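Local coordinates for surface-associated protein CshB (Streptococcus gordonii, PDB 6YZG) that probably mediates attachment of the streptococcal cell surface to fibronectin, the piece here spanning its non-repetitive domain 2, at residues K11-D14 / G18-V21; A68-L73 / P85-A90; G151-F156 / N180-K185. All blocks are in the same frame, centred on the assembly; numbering follows the deposited sequence.

The three contacts come one after another along the chain, and all lie within the region of CshA non-repetitive domain 2. Contact 1 closes the loop between strands 10-11 and 24-30. Contact 2 joins strand 71-72 to a loop that precedes strand 119-131. Their centres are about 12 Å apart and they touch. Leu19 N lies 2.9 Å from Val87 O, a probable hydrogen bond. The strands flanking contact 1 belong to the antiparallel sheet that also holds strand 71-72. Contact 3 belongs to a second, three-stranded sheet. Its centre is about 20 Å from that of contact 2 and 29 Å from that of contact 1. The domain thus contains two sheets, and the smaller one continues into the other subunit.

Contact 1 of 3, residues K11-D14 / G18-V21; sequences KNLD and GLKV
Asp14 and Gly18 clasp the tight end of this loop with two hydrogen bonds. Asp14 N gives its hydrogen to Gly18 O at 2.7 Å, with an almost straight N-H...O angle of 177°. In return, Gly18 N reaches Asp14 OD1 at 2.9 Å. It meets that oxygen from above the carboxylate, 49° out of its plane. Asp14 CG lies between the backbone N and the carbonyl carbon (chi1 75°), which brings the carboxylate beside Gly18 N and O. OD1 also accepts from Arg16 N, an Asx turn inside the loop. OD2 is bonded to Ser86 OG and to a water, which also donates to Leu19 O. Leu13 CD2 touches CD1 of the buried Leu19 at 4.1 Å.

The other end is looser and wetter. The extended Lys20 chain crosses Asn12 at about a right angle, and Lys20 CE comes within 3.3 Å of Asn12 OD1. Lys20 NZ does not bond that oxygen directly. A water donates to Asn12 OD1 and accepts from Lys20 NZ, the latter at 2.7 Å. Another links Asn12 ND2 to Val21 O, while ND2 has its main partner in Gly22 O.

Thr23 OG1 joins both arms by bonding Asn12 O and Lys20 N. Lys11 pairs with Thr24, so the loop springs directly from strands 10-11 and 24-30.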
# COMPACT_ATOMS: atom_id res chain seq x y z
N LYS A 11 -19.34 6.81 27.49
CA LYS A 11 -20.09 7.86 28.26
C LYS A 11 -19.47 9.21 28.02
O LYS A 11 -18.25 9.32 27.79
CB LYS A 11 -20.10 7.61 29.77
CG LYS A 11 -20.72 6.32 30.16
CD LYS A 11 -22.25 6.42 30.07
CE LYS A 11 -22.93 5.19 30.65
NZ LYS A 11 -22.57 3.99 29.82
N ASN A 12 -20.30 10.26 28.14
CA ASN A 12 -19.81 11.64 28.14
C ASN A 12 -19.15 11.98 26.80
O ASN A 12 -18.11 12.64 26.79
CB ASN A 12 -18.87 11.92 29.31
CG ASN A 12 -18.67 13.39 29.59
OD1 ASN A 12 -19.54 14.18 29.23
ND2 ASN A 12 -17.53 13.73 30.14
N LEU A 13 -19.87 11.67 25.72
CA LEU A 13 -19.50 12.07 24.35
C LEU A 13 -19.93 13.51 24.09
O LEU A 13 -20.79 14.03 24.79
CB LEU A 13 -20.15 11.16 23.34
CG LEU A 13 -19.69 9.71 23.36
CD1 LEU A 13 -20.64 8.82 22.58
CD2 LEU A 13 -18.27 9.50 22.90
N ASP A 14 -19.36 14.12 23.05
CA ASP A 14 -19.73 15.50 22.63
C ASP A 14 -21.06 15.48 21.85
O ASP A 14 -21.57 14.43 21.65
CB ASP A 14 -18.57 16.18 21.89
CG ASP A 14 -18.29 15.72 20.47
OD1 ASP A 14 -19.08 15.01 19.94
OD2 ASP A 14 -17.24 16.08 19.96
N GLY A 18 -18.82 12.22 19.40
CA GLY A 18 -17.38 11.96 19.43
C GLY A 18 -16.73 12.28 20.77
O GLY A 18 -17.39 12.78 21.73
N LEU A 19 -15.43 12.04 20.82
CA LEU A 19 -14.70 12.14 22.09
C LEU A 19 -14.50 13.61 22.42
O LEU A 19 -14.14 14.44 21.59
CB LEU A 19 -13.34 11.42 21.98
CG LEU A 19 -13.40 9.91 22.26
CD1 LEU A 19 -14.44 9.17 21.47
CD2 LEU A 19 -12.02 9.31 21.99
N LYS A 20 -14.54 13.85 23.72
CA LYS A 20 -14.09 15.13 24.32
C LYS A 20 -13.25 14.78 25.56
O LYS A 20 -13.22 13.63 25.96
CB LYS A 20 -15.25 16.05 24.73
CG LYS A 20 -16.27 15.49 25.70
CD LYS A 20 -17.49 16.37 25.70
CE LYS A 20 -18.28 16.24 26.95
NZ LYS A 20 -18.94 17.55 27.19
N VAL A 21 -12.57 15.76 26.13
CA VAL A 21 -11.85 15.54 27.38
C VAL A 21 -12.86 15.12 28.45
O VAL A 21 -13.88 15.79 28.59
CB VAL A 21 -10.98 16.74 27.76
CG1 VAL A 21 -10.37 16.58 29.13
CG2 VAL A 21 -9.90 16.94 26.71
O HOH W 1 -15.88 16.20 30.58
O HOH W 2 -19.55 16.92 29.73
O HOH W 3 -15.01 17.01 21.18

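Contact 2 of 3, residues A68-L73 / P85-A90; sequences AENGFL and PSVTGA
The Phe72 ring points its far end at Pro85, with CZ 4.0 Å from Pro85 CD. The two rings meet at a slant. The Phe72 ring also meets the ring of Tyr78, their planes inclined by about 35°. The amide of Asn70 is the other flat group. Its ND2 lies 4.3 Å from Val87 CG2, a light touch between a polar nitrogen and a methyl group. The polar work of this amide is done outside the contact, where OD1 accepts from Gly122 N.

The two segments lean on each other lightly. The nearest CA atoms, those of Asn70 and Ser86, are 8.6 Å apart. Side chains span that gap in two separate places. Phe72 CG lies anti to the carbonyl carbon (chi1 -62°), which turns CZ toward Pro85. Beyond Val87 the loop makes an ST turn. Thr88 OG1 accepts from Ala90 N at 3.1 Å.

Strand 119-131 underlies both halves of the contact. Asn70 and Val87 both pack on its Trp121, and on Tyr114 from the preceding loop. Phe72 packs on Thr119. Gly71 bonds with Asn120 through the backbone, which pairs strand 71-72 antiparallel with strand 119-131 of the larger sheet. Thr88 bonds with Val113 through the backbone, and Leu73 packs on Ser252 of the second subunit.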
# COMPACT_ATOMS: atom_id res chain seq x y z
N ALA A 68 -1.83 23.75 20.22
CA ALA A 68 -2.34 23.14 18.98
C ALA A 68 -3.57 22.29 19.28
O ALA A 68 -3.66 21.66 20.31
CB ALA A 68 -1.27 22.32 18.32
N GLU A 69 -4.48 22.25 18.32
CA GLU A 69 -5.75 21.52 18.41
C GLU A 69 -5.78 20.47 17.30
O GLU A 69 -5.14 20.66 16.24
CB GLU A 69 -6.95 22.46 18.25
CG GLU A 69 -7.11 23.45 19.39
CD GLU A 69 -8.24 24.45 19.15
OE1 GLU A 69 -9.38 24.00 18.91
OE2 GLU A 69 -7.98 25.68 19.17
N ASN A 70 -6.51 19.39 17.50
CA ASN A 70 -6.79 18.41 16.44
C ASN A 70 -7.43 19.12 15.26
O ASN A 70 -8.33 19.96 15.46
CB ASN A 70 -7.66 17.27 16.93
CG ASN A 70 -6.90 16.35 17.87
OD1 ASN A 70 -5.66 16.38 17.96
ND2 ASN A 70 -7.68 15.47 18.49
N GLY A 71 -7.04 18.78 14.06
CA GLY A 71 -7.76 19.34 12.91
C GLY A 71 -7.07 18.94 11.62
O GLY A 71 -6.34 17.95 11.55
N PHE A 72 -7.41 19.65 10.54
CA PHE A 72 -6.85 19.36 9.22
C PHE A 72 -5.40 19.82 9.07
O PHE A 72 -5.01 20.82 9.72
CB PHE A 72 -7.71 20.05 8.16
CG PHE A 72 -9.14 19.55 8.15
CD1 PHE A 72 -9.38 18.29 7.68
CD2 PHE A 72 -10.20 20.36 8.54
CE1 PHE A 72 -10.67 17.78 7.64
CE2 PHE A 72 -11.50 19.84 8.48
CZ PHE A 72 -11.71 18.56 8.08
N LEU A 73 -4.68 19.16 8.18
CA LEU A 73 -3.41 19.73 7.68
C LEU A 73 -3.69 21.14 7.15
O LEU A 73 -4.69 21.32 6.46
CB LEU A 73 -2.83 18.83 6.64
CG LEU A 73 -2.44 17.43 7.09
CD1 LEU A 73 -2.12 16.52 5.89
CD2 LEU A 73 -1.28 17.49 8.05
N PRO A 85 -13.59 16.92 12.18
CA PRO A 85 -14.40 15.85 12.78
C PRO A 85 -14.00 15.68 14.25
O PRO A 85 -13.22 16.41 14.79
CB PRO A 85 -14.08 14.66 11.93
CG PRO A 85 -12.61 14.88 11.62
CD PRO A 85 -12.50 16.36 11.36
N SER A 86 -14.71 14.77 14.91
CA SER A 86 -14.37 14.30 16.26
C SER A 86 -13.79 12.90 16.12
O SER A 86 -14.11 12.15 15.20
CB SER A 86 -15.53 14.32 17.23
OG SER A 86 -16.02 15.66 17.42
N VAL A 87 -12.94 12.57 17.06
CA VAL A 87 -12.47 11.18 17.21
C VAL A 87 -13.67 10.32 17.58
O VAL A 87 -14.47 10.77 18.45
CB VAL A 87 -11.37 11.10 18.25
CG1 VAL A 87 -10.90 9.67 18.42
CG2 VAL A 87 -10.19 12.02 17.89
N THR A 88 -13.81 9.18 16.98
CA THR A 88 -15.03 8.36 17.22
C THR A 88 -14.77 6.89 16.97
O THR A 88 -13.90 6.54 16.20
CB THR A 88 -16.18 8.87 16.35
OG1 THR A 88 -17.41 8.24 16.74
CG2 THR A 88 -15.90 8.66 14.89
N GLY A 89 -15.56 6.02 17.63
CA GLY A 89 -15.58 4.59 17.30
C GLY A 89 -16.83 4.23 16.55
O GLY A 89 -17.01 3.03 16.27
N ALA A 90 -17.72 5.19 16.46
CA ALA A 90 -19.08 4.94 15.95
C ALA A 90 -18.96 4.46 14.53
O ALA A 90 -18.48 5.26 13.73
CB ALA A 90 -19.91 6.20 16.08

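Contact 3 of 3, residues G151-F156 / N180-K185; sequences GEFAIF and NVITKK. Unlike the reference sequence in segment 180-185: Asn180 (reference Thr).
Ile182 meets the segment 151-156 with the tip of its longer branch. Its CB points toward that segment but stands back from it. CG2, the shorter branch, approaches Phe153 CE1 only to 4.6 Å. CG1 lies anti to the carbonyl carbon (chi1 -59°), and the chain then runs on extended (chi2 173°). This carries CD1 forward as the leading atom. CD1 sits 3.7 Å from Glu152 O and 4.2 Å from Phe153 CD1. It meets the phenyl ring at the edge, near the ring plane. One face of the same ring has Gly151 O over its centre, 4.1 Å above the plane. The Ile182 methyl abuts Glu152 O and the ring edge together. The contact is small and rests on van der Waals packing.

Leu211 touches both Ile182 and Phe153, and Leu187 of helix 184-193 adds to the packing on Phe153. Thr183 is the N-cap of that helix, its OG1 bonded to Met186 N, so the helix begins right after Thr183, two residues on from Ile182. Between strands 153-158 and 180-181 runs strand 224-229, antiparallel to both. Ile182 bonds Pro227 through the backbone, and Phe153 packs on the same proline. On its outer side, strand 153-158 pairs antiparallel with a strand of the second subunit, so the sheet continues across the dimer interface.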
# COMPACT_ATOMS: atom_id res chain seq x y z
N GLY A 151 4.63 8.91 3.85
CA GLY A 151 4.13 10.20 4.33
C GLY A 151 2.96 10.11 5.27
O GLY A 151 2.34 11.13 5.51
N GLU A 152 2.66 8.92 5.76
CA GLU A 152 1.50 8.70 6.67
C GLU A 152 2.08 8.25 8.01
O GLU A 152 2.80 7.27 8.05
CB GLU A 152 0.48 7.68 6.15
CG GLU A 152 -0.13 8.11 4.81
CD GLU A 152 -1.09 7.11 4.20
OE1 GLU A 152 -0.71 5.93 4.10
OE2 GLU A 152 -2.21 7.49 3.85
N PHE A 153 1.79 8.99 9.09
CA PHE A 153 2.44 8.77 10.40
C PHE A 153 1.42 8.34 11.43
O PHE A 153 0.38 9.01 11.62
CB PHE A 153 3.14 10.06 10.85
CG PHE A 153 4.07 10.70 9.83
CD1 PHE A 153 4.89 9.93 9.02
CD2 PHE A 153 4.03 12.04 9.64
CE1 PHE A 153 5.70 10.53 8.09
CE2 PHE A 153 4.77 12.66 8.64
CZ PHE A 153 5.68 11.91 7.94
N ALA A 154 1.76 7.28 12.17
CA ALA A 154 1.07 6.93 13.43
C ALA A 154 2.15 6.67 14.48
O ALA A 154 3.09 5.90 14.25
CB ALA A 154 0.15 5.76 13.24
N ILE A 155 1.98 7.34 15.61
CA ILE A 155 2.97 7.33 16.71
C ILE A 155 2.23 6.88 17.96
O ILE A 155 1.15 7.41 18.25
CB ILE A 155 3.60 8.72 16.91
CG1 ILE A 155 4.35 9.16 15.64
CG2 ILE A 155 4.51 8.72 18.13
CD1 ILE A 155 4.63 10.64 15.61
N PHE A 156 2.84 6.05 18.79
CA PHE A 156 2.29 5.50 20.03
C PHE A 156 3.16 5.93 21.20
O PHE A 156 4.39 5.72 21.12
CB PHE A 156 2.24 3.98 19.95
CG PHE A 156 1.55 3.41 18.73
CD1 PHE A 156 2.24 3.40 17.53
CD2 PHE A 156 0.23 2.98 18.77
CE1 PHE A 156 1.65 2.90 16.39
CE2 PHE A 156 -0.37 2.48 17.61
CZ PHE A 156 0.36 2.45 16.43
N ASN A 180 9.05 -1.76 8.64
CA ASN A 180 9.98 -0.72 8.14
C ASN A 180 9.82 0.63 8.87
O ASN A 180 8.78 1.18 8.84
CB ASN A 180 9.77 -0.60 6.64
CG ASN A 180 10.58 0.54 6.09
OD1 ASN A 180 11.78 0.55 6.23
ND2 ASN A 180 9.90 1.53 5.56
N VAL A 181 10.88 1.14 9.49
CA VAL A 181 10.88 2.46 10.15
C VAL A 181 10.97 3.55 9.08
O VAL A 181 11.85 3.45 8.21
CB VAL A 181 12.02 2.57 11.16
CG1 VAL A 181 11.96 3.89 11.90
CG2 VAL A 181 12.00 1.36 12.09
N ILE A 182 10.11 4.56 9.09
CA ILE A 182 10.16 5.61 8.07
C ILE A 182 11.34 6.50 8.39
O ILE A 182 11.44 7.05 9.51
CB ILE A 182 8.85 6.43 8.00
CG1 ILE A 182 7.68 5.53 7.70
CG2 ILE A 182 8.98 7.55 7.00
CD1 ILE A 182 6.29 6.17 7.77
N THR A 183 12.19 6.71 7.39
CA THR A 183 13.32 7.61 7.52
C THR A 183 13.14 8.89 6.71
O THR A 183 12.24 8.95 5.84
CB THR A 183 14.59 6.90 7.05
OG1 THR A 183 14.45 6.66 5.66
CG2 THR A 183 14.83 5.60 7.78
N LYS A 184 13.96 9.88 7.04
CA LYS A 184 13.96 11.14 6.27
C LYS A 184 14.18 10.87 4.79
O LYS A 184 13.49 11.43 3.99
CB LYS A 184 15.02 12.09 6.85
CG LYS A 184 15.15 13.39 6.07
CD LYS A 184 15.84 14.48 6.84
CE LYS A 184 15.64 15.82 6.16
NZ LYS A 184 16.33 16.91 6.88
N LYS A 185 15.11 9.98 4.44
CA LYS A 185 15.34 9.64 3.03
C LYS A 185 14.09 9.06 2.38
O LYS A 185 13.71 9.46 1.26
CB LYS A 185 16.52 8.66 2.95
CG LYS A 185 16.81 8.24 1.51
CD LYS A 185 17.97 7.29 1.36
CE LYS A 185 18.63 7.39 -0.00
NZ LYS A 185 17.63 7.30 -1.10